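Local coordinates for protein Thf1 (Thermosynechococcus elongatus, PDB 5MJR) that may take part in photosynthetic membrane biogenesis and associates with the FtsH protease complex involved in photosystem II repair, at residues A[111-114]-A[115-118]; A[135-138]-A[139-142]; A[156-159]-A[160-163]. All coordinates share one frame; numbering follows the deposited sequence.

Interaction 1 of 3, residues A[111-114]-A[115-118]; sequences DAAS and WQQY
The carbonyl oxygen of Ala-112 is gripped from two directions where helix 105-113 gives way to a 3-10 segment. Trp-115 N reaches it through a weak bond of 3.3 Å, and a water donates to it at 2.8 Å. That water in turn accepts from the side-chain amide of Gln-116, 3.2 Å from NE2, so one molecule links the backbone of Ala-112 to the side chain of Gln-116. The backbone here tightens into a 3-10 pattern: Gln-116 N bonds Ala-113 O at 3.0 Å, with the donor standing 52° out of the carbonyl plane. The aliphatic part of Gln-116 lies along the same carbonyl, and the extended chain carries NE2 to the Ala-113 methyl.

One step earlier, Ser-114 folds its hydroxyl back on its own turn. With OG lying between the backbone N and the carbonyl carbon (chi1 72°), it donates to Asp-111 O over 2.7 Å, while Ser-114 N makes a weak bond to the same oxygen. Trp-115 comes to this carbonyl too: its CG sits beside the backbone N, which lays the indole back along the preceding turn until CD1 is 3.2 Å from Asp-111 O. The oxygen of Ala-112 lies at the edge of the indole, near its plane. The indole NE1 finds its acceptor in Pro-67 O, and the carboxylate of Asp-111 binds the hydroxyl of Tyr-65. Further on, Gln-117 CG covers one face of the Tyr-118 ring, 3.7 Å above its centre.

Carbonyls that a continuing helix would have paired with amides four residues on find a hydroxyl, a water and closer amides, two of them weakly bound, which is consistent with the helix ending without stranding its backbone oxygens.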
loop_
_atom_site.group_PDB
_atom_site.type_symbol
_atom_site.label_atom_id
_atom_site.label_comp_id
_atom_site.label_asym_id
_atom_site.label_seq_id
_atom_site.Cartn_x
_atom_site.Cartn_y
_atom_site.Cartn_z
ATOM N N ASP A 111 -11.217 -1.268 1.970
ATOM C CA ASP A 111 -10.657 -1.549 0.643
ATOM C C ASP A 111 -9.544 -2.517 0.816
ATOM O O ASP A 111 -9.388 -3.477 -0.019
ATOM C CB ASP A 111 -10.212 -0.318 -0.092
ATOM C CG ASP A 111 -11.331 0.356 -0.859
ATOM O OD1 ASP A 111 -12.377 -0.276 -1.140
ATOM O OD2 ASP A 111 -11.189 1.530 -1.202
ATOM N N ALA A 112 -8.661 -2.366 1.786
ATOM C CA ALA A 112 -7.550 -3.356 1.978
ATOM C C ALA A 112 -8.196 -4.740 2.252
ATOM O O ALA A 112 -7.682 -5.758 1.720
ATOM C CB ALA A 112 -6.668 -2.865 3.084
ATOM N N ALA A 113 -9.160 -4.779 3.130
ATOM C CA ALA A 113 -9.771 -6.063 3.522
ATOM C C ALA A 113 -10.476 -6.738 2.346
ATOM O O ALA A 113 -10.676 -7.954 2.323
ATOM C CB ALA A 113 -10.733 -5.860 4.690
ATOM N N SER A 114 -10.961 -5.945 1.387
ATOM C CA SER A 114 -11.726 -6.488 0.227
ATOM C C SER A 114 -10.888 -7.457 -0.599
ATOM O O SER A 114 -11.458 -8.247 -1.358
ATOM C CB SER A 114 -12.311 -5.386 -0.644
ATOM O OG SER A 114 -11.363 -4.683 -1.408
ATOM N N TRP A 115 -9.570 -7.393 -0.496
ATOM C CA TRP A 115 -8.715 -8.339 -1.213
ATOM C C TRP A 115 -8.742 -9.742 -0.625
ATOM O O TRP A 115 -8.271 -10.693 -1.284
ATOM C CB TRP A 115 -7.315 -7.745 -1.280
ATOM C CG TRP A 115 -7.161 -6.517 -2.087
ATOM C CD1 TRP A 115 -7.284 -5.222 -1.642
ATOM C CD2 TRP A 115 -6.813 -6.406 -3.444
ATOM N NE1 TRP A 115 -7.033 -4.346 -2.625
ATOM C CE2 TRP A 115 -6.736 -5.024 -3.782
ATOM C CE3 TRP A 115 -6.585 -7.323 -4.454
ATOM C CZ2 TRP A 115 -6.407 -4.559 -5.038
ATOM C CZ3 TRP A 115 -6.269 -6.901 -5.700
ATOM C CH2 TRP A 115 -6.218 -5.522 -6.006
ATOM N N GLN A 116 -9.215 -9.865 0.614
ATOM C CA GLN A 116 -9.230 -11.183 1.257
ATOM C C GLN A 116 -10.162 -12.158 0.580
ATOM O O GLN A 116 -10.035 -13.370 0.761
ATOM C CB GLN A 116 -9.536 -11.056 2.718
ATOM C CG GLN A 116 -8.413 -10.352 3.495
ATOM C CD GLN A 116 -8.741 -9.954 4.852
ATOM O OE1 GLN A 116 -9.600 -10.513 5.474
ATOM N NE2 GLN A 116 -8.028 -8.884 5.367
ATOM N N GLN A 117 -11.079 -11.654 -0.271
ATOM C CA GLN A 117 -11.957 -12.572 -0.984
ATOM C C GLN A 117 -11.174 -13.438 -1.948
ATOM O O GLN A 117 -11.704 -14.467 -2.340
ATOM C CB GLN A 117 -13.001 -11.846 -1.742
ATOM C CG GLN A 117 -12.470 -10.989 -2.848
ATOM C CD GLN A 117 -13.479 -10.161 -3.528
ATOM O OE1 GLN A 117 -13.636 -8.900 -3.229
ATOM N NE2 GLN A 117 -14.214 -10.808 -4.345
ATOM N N TYR A 118 -9.942 -13.113 -2.269
ATOM C CA TYR A 118 -9.077 -13.919 -3.172
ATOM C C TYR A 118 -8.281 -14.987 -2.477
ATOM O O TYR A 118 -7.511 -15.688 -3.136
ATOM C CB TYR A 118 -8.242 -13.028 -4.094
ATOM C CG TYR A 118 -9.084 -12.019 -4.835
ATOM C CD1 TYR A 118 -9.948 -12.358 -5.855
ATOM C CD2 TYR A 118 -9.022 -10.642 -4.536
ATOM C CE1 TYR A 118 -10.715 -11.472 -6.490
ATOM C CE2 TYR A 118 -9.786 -9.755 -5.181
ATOM C CZ TYR A 118 -10.668 -10.143 -6.178
ATOM O OH TYR A 118 -11.463 -9.185 -6.775
HETATM O O HOH W 1 -6.148 -7.382 3.333
#

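Interaction 2 of 3, residues A[135-138]-A[139-142]; sequences PSAP and LNSL
Two donors from Ser-141 converge on the carbonyl oxygen of Pro-138. The hydroxyl OG gives the shorter bond, 2.7 Å, and arrives in the carbonyl plane; the amide N, at 2.8 Å, comes from above that plane. Holding OG between the backbone N and the carbonyl carbon (chi1 73°) is what folds it back to the carbonyl just ahead of the 3-10 segment. With an alanine in place of Ser-141, the Pro-138 oxygen would probably be left with the backbone amide as its one donor from this residue.

A wider loop is closed by Asn-140 N, which bonds Ser-136 O at 2.9 Å with the donor tilted 21° from the carbonyl plane. Inside that loop the peptide bond before Pro-138 is cis, and residues 136 to 139 make a type VI turn that reverses the chain just ahead of the 3-10 segment. The amide of Asn-140 is folded over this turn, its OD1 3.2 Å from Ala-137 CA and 3.4 Å from the alanine CB.

Around these bonds, the Pro-135 ring crosses the Asn-140 side chain at about a right angle, Pro-135 CG to Asn-140 CB 3.9 Å. Pro-135 CB also meets Leu-139 CD2 at 4.2 Å, with Leu-139 CG anti to the backbone N (chi1 180°), which turns the branch toward the proline.

Leu-139 carries the turn onto Ile-126 and Leu-130 of helix 123-131, with Ser-136 OG bonded to Glu-129 there. Pro-138 and Ser-141 lie against Pro-67 at the start of helix 67-80, and Leu-142 reaches both Leu-68 and helix 150-162.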
loop_
_atom_site.group_PDB
_atom_site.type_symbol
_atom_site.label_atom_id
_atom_site.label_comp_id
_atom_site.label_asym_id
_atom_site.label_seq_id
_atom_site.Cartn_x
_atom_site.Cartn_y
_atom_site.Cartn_z
ATOM N N PRO A 135 -12.829 -8.081 -14.773
ATOM C CA PRO A 135 -12.527 -8.621 -13.447
ATOM C C PRO A 135 -13.380 -7.946 -12.399
ATOM O O PRO A 135 -13.665 -6.720 -12.534
ATOM C CB PRO A 135 -11.066 -8.286 -13.235
ATOM C CG PRO A 135 -10.798 -7.152 -14.217
ATOM C CD PRO A 135 -11.718 -7.386 -15.367
ATOM N N SER A 136 -13.647 -8.735 -11.353
ATOM C CA SER A 136 -14.273 -8.211 -10.167
ATOM C C SER A 136 -13.439 -7.138 -9.429
ATOM O O SER A 136 -12.249 -7.097 -9.644
ATOM C CB SER A 136 -14.525 -9.465 -9.193
ATOM O OG SER A 136 -13.253 -10.061 -8.636
ATOM N N ALA A 137 -14.103 -6.341 -8.601
ATOM C CA ALA A 137 -13.396 -5.410 -7.693
ATOM C C ALA A 137 -13.086 -6.177 -6.398
ATOM O O ALA A 137 -13.918 -6.903 -5.880
ATOM C CB ALA A 137 -14.241 -4.185 -7.389
ATOM N N PRO A 138 -11.867 -5.968 -5.862
ATOM C CA PRO A 138 -10.848 -4.981 -6.257
ATOM C C PRO A 138 -9.788 -5.463 -7.256
ATOM O O PRO A 138 -8.909 -4.686 -7.613
ATOM C CB PRO A 138 -10.185 -4.646 -4.931
ATOM C CG PRO A 138 -10.220 -5.976 -4.203
ATOM C CD PRO A 138 -11.636 -6.476 -4.518
ATOM N N LEU A 139 -9.914 -6.722 -7.736
ATOM C CA LEU A 139 -8.896 -7.201 -8.675
ATOM C C LEU A 139 -8.719 -6.282 -9.888
ATOM O O LEU A 139 -7.658 -6.148 -10.467
ATOM C CB LEU A 139 -9.289 -8.639 -9.106
ATOM C CG LEU A 139 -8.348 -9.300 -10.094
ATOM C CD1 LEU A 139 -6.906 -9.432 -9.651
ATOM C CD2 LEU A 139 -8.919 -10.621 -10.499
ATOM N N ASN A 140 -9.860 -5.670 -10.324
ATOM C CA ASN A 140 -9.823 -4.752 -11.412
ATOM C C ASN A 140 -8.813 -3.584 -11.301
ATOM O O ASN A 140 -8.364 -3.025 -12.288
ATOM C CB ASN A 140 -11.196 -4.142 -11.723
ATOM C CG ASN A 140 -11.749 -3.279 -10.584
ATOM O OD1 ASN A 140 -11.542 -3.515 -9.419
ATOM N ND2 ASN A 140 -12.516 -2.235 -11.004
ATOM N N SER A 141 -8.479 -3.244 -10.032
ATOM C CA SER A 141 -7.511 -2.232 -9.761
ATOM C C SER A 141 -6.073 -2.587 -10.116
ATOM O O SER A 141 -5.215 -1.743 -10.139
ATOM C CB SER A 141 -7.583 -1.751 -8.290
ATOM O OG SER A 141 -7.101 -2.633 -7.380
ATOM N N LEU A 142 -5.817 -3.877 -10.452
ATOM C CA LEU A 142 -4.527 -4.207 -11.053
ATOM C C LEU A 142 -4.385 -3.669 -12.455
ATOM O O LEU A 142 -3.228 -3.527 -12.957
ATOM C CB LEU A 142 -4.330 -5.698 -11.087
ATOM C CG LEU A 142 -4.148 -6.400 -9.760
ATOM C CD1 LEU A 142 -3.638 -7.836 -10.023
ATOM C CD2 LEU A 142 -3.403 -5.764 -8.692
#

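Interaction 3 of 3, residues A[156-159]-A[160-163]; sequences LYAF and LQEL
Gln-161 lays its side chain across the Tyr-157 ring one turn back. Gln-161 CG rides over one face as a CH-pi contact, 4.2 Å from the Tyr-157 ring centroid and shifted toward the rim, while Gln-161 CD comes within 3.4 Å of Tyr-157 CE2. Ring and amide planes are 33° apart, so the amide leans over the ring without lying flat on it.

Round the helix from there the bumps are leucines. Leu-160 is a fork: CD1 meets Leu-156 CG at 4.1 Å, and CD2 meets Phe-159 CD2 at 4.0 Å, so its two methyls are shared between those neighbours. This is near the C-terminal end of helix 150-162 in an all-helical fold. Its bonding shifts here from four-residue spacing, as in Leu-160 N to Leu-156 O (2.9 Å), to three-residue spacing in Glu-162 N to Phe-159 O.

Further along, Leu-163 comes obliquely to the Phe-159 ring, Leu-163 CD2 3.9 Å from Phe-159 CE1. The ring gets there with Phe-159 CG anti to the backbone N (chi1 160°). On the outer flank a water donates to both Ala-158 O and Glu-162 OE2, whereas OE1 of that glutamate is held by Gln-119.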
loop_
_atom_site.group_PDB
_atom_site.type_symbol
_atom_site.label_atom_id
_atom_site.label_comp_id
_atom_site.label_asym_id
_atom_site.label_seq_id
_atom_site.Cartn_x
_atom_site.Cartn_y
_atom_site.Cartn_z
ATOM N N LEU A 156 0.322 -4.776 -4.524
ATOM C CA LEU A 156 0.328 -6.014 -5.335
ATOM C C LEU A 156 0.898 -7.190 -4.534
ATOM O O LEU A 156 0.327 -8.252 -4.515
ATOM C CB LEU A 156 1.084 -5.796 -6.620
ATOM C CG LEU A 156 1.196 -6.983 -7.529
ATOM C CD1 LEU A 156 -0.139 -7.458 -8.068
ATOM C CD2 LEU A 156 2.174 -6.799 -8.632
ATOM N N TYR A 157 2.010 -6.973 -3.850
ATOM C CA TYR A 157 2.616 -8.037 -3.059
ATOM C C TYR A 157 1.685 -8.549 -1.987
ATOM O O TYR A 157 1.548 -9.781 -1.786
ATOM C CB TYR A 157 3.929 -7.510 -2.472
ATOM C CG TYR A 157 4.625 -8.610 -1.718
ATOM C CD1 TYR A 157 5.378 -9.580 -2.314
ATOM C CD2 TYR A 157 4.594 -8.596 -0.331
ATOM C CE1 TYR A 157 6.097 -10.485 -1.549
ATOM C CE2 TYR A 157 5.271 -9.528 0.449
ATOM C CZ TYR A 157 5.989 -10.494 -0.182
ATOM O OH TYR A 157 6.691 -11.397 0.603
ATOM N N ALA A 158 0.997 -7.635 -1.308
ATOM C CA ALA A 158 0.046 -8.081 -0.280
ATOM C C ALA A 158 -1.090 -8.892 -0.822
ATOM O O ALA A 158 -1.514 -9.867 -0.232
ATOM C CB ALA A 158 -0.492 -6.872 0.513
ATOM N N PHE A 159 -1.577 -8.486 -2.012
ATOM C CA PHE A 159 -2.565 -9.332 -2.680
ATOM C C PHE A 159 -2.027 -10.692 -3.029
ATOM O O PHE A 159 -2.717 -11.701 -2.757
ATOM C CB PHE A 159 -3.018 -8.574 -3.940
ATOM C CG PHE A 159 -3.663 -9.458 -4.983
ATOM C CD1 PHE A 159 -4.796 -10.230 -4.691
ATOM C CD2 PHE A 159 -3.144 -9.585 -6.235
ATOM C CE1 PHE A 159 -5.376 -11.038 -5.650
ATOM C CE2 PHE A 159 -3.699 -10.439 -7.194
ATOM C CZ PHE A 159 -4.794 -11.156 -6.877
ATOM N N LEU A 160 -0.837 -10.741 -3.570
ATOM C CA LEU A 160 -0.288 -12.020 -3.986
ATOM C C LEU A 160 -0.121 -12.933 -2.786
ATOM O O LEU A 160 -0.238 -14.172 -2.941
ATOM C CB LEU A 160 1.024 -11.797 -4.739
ATOM C CG LEU A 160 0.934 -11.120 -6.080
ATOM C CD1 LEU A 160 2.294 -10.777 -6.591
ATOM C CD2 LEU A 160 0.071 -11.854 -7.073
ATOM N N GLN A 161 0.198 -12.353 -1.639
ATOM C CA GLN A 161 0.280 -13.140 -0.437
ATOM C C GLN A 161 -1.033 -13.868 -0.006
ATOM O O GLN A 161 -0.909 -14.849 0.709
ATOM C CB GLN A 161 0.778 -12.323 0.683
ATOM C CG GLN A 161 2.228 -11.908 0.646
ATOM C CD GLN A 161 2.667 -11.132 1.902
ATOM O OE1 GLN A 161 2.256 -10.000 2.150
ATOM N NE2 GLN A 161 3.486 -11.736 2.688
ATOM N N GLU A 162 -2.200 -13.358 -0.456
ATOM C CA GLU A 162 -3.464 -13.996 -0.163
ATOM C C GLU A 162 -3.623 -15.238 -0.946
ATOM O O GLU A 162 -4.402 -16.072 -0.545
ATOM C CB GLU A 162 -4.689 -13.136 -0.564
ATOM C CG GLU A 162 -4.826 -11.899 0.248
ATOM C CD GLU A 162 -5.267 -12.077 1.672
ATOM O OE1 GLU A 162 -5.899 -13.100 2.050
ATOM O OE2 GLU A 162 -4.967 -11.127 2.378
ATOM N N LEU A 163 -3.011 -15.301 -2.114
ATOM C CA LEU A 163 -3.225 -16.418 -3.026
ATOM C C LEU A 163 -2.530 -17.685 -2.478
ATOM O O LEU A 163 -1.914 -17.743 -1.405
ATOM C CB LEU A 163 -2.676 -16.059 -4.451
ATOM C CG LEU A 163 -3.268 -14.819 -5.071
ATOM C CD1 LEU A 163 -2.662 -14.595 -6.401
ATOM C CD2 LEU A 163 -4.765 -14.881 -5.180
HETATM O O HOH W 2 -1.965 -10.183 2.399
#

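In the fold
The three contacts follow one another along the chain and meet at the indole of Trp-115. This ring of interaction 1 meets Phe-159 of interaction 3, Trp-115 CE3 to Phe-159 CD1 3.4 Å, with the ring planes at about 50°. The far end of the same indole packs on interaction 2, Trp-115 CZ2 3.1 Å from Ser-141 OG. Tyr-118 gives interactions 1 and 2 their polar join, with probable hydrogen bonds between Tyr-118 OH and Ser-136 OG (2.7 Å), and from Leu-139 N to Tyr-118 OH (3.1 Å). Between interactions 2 and 3 the join is apolar, Leu-142 CD2 lying 3.7 Å from Leu-156 CD1. The centre of interaction 1 is about 10 Å from each of the others.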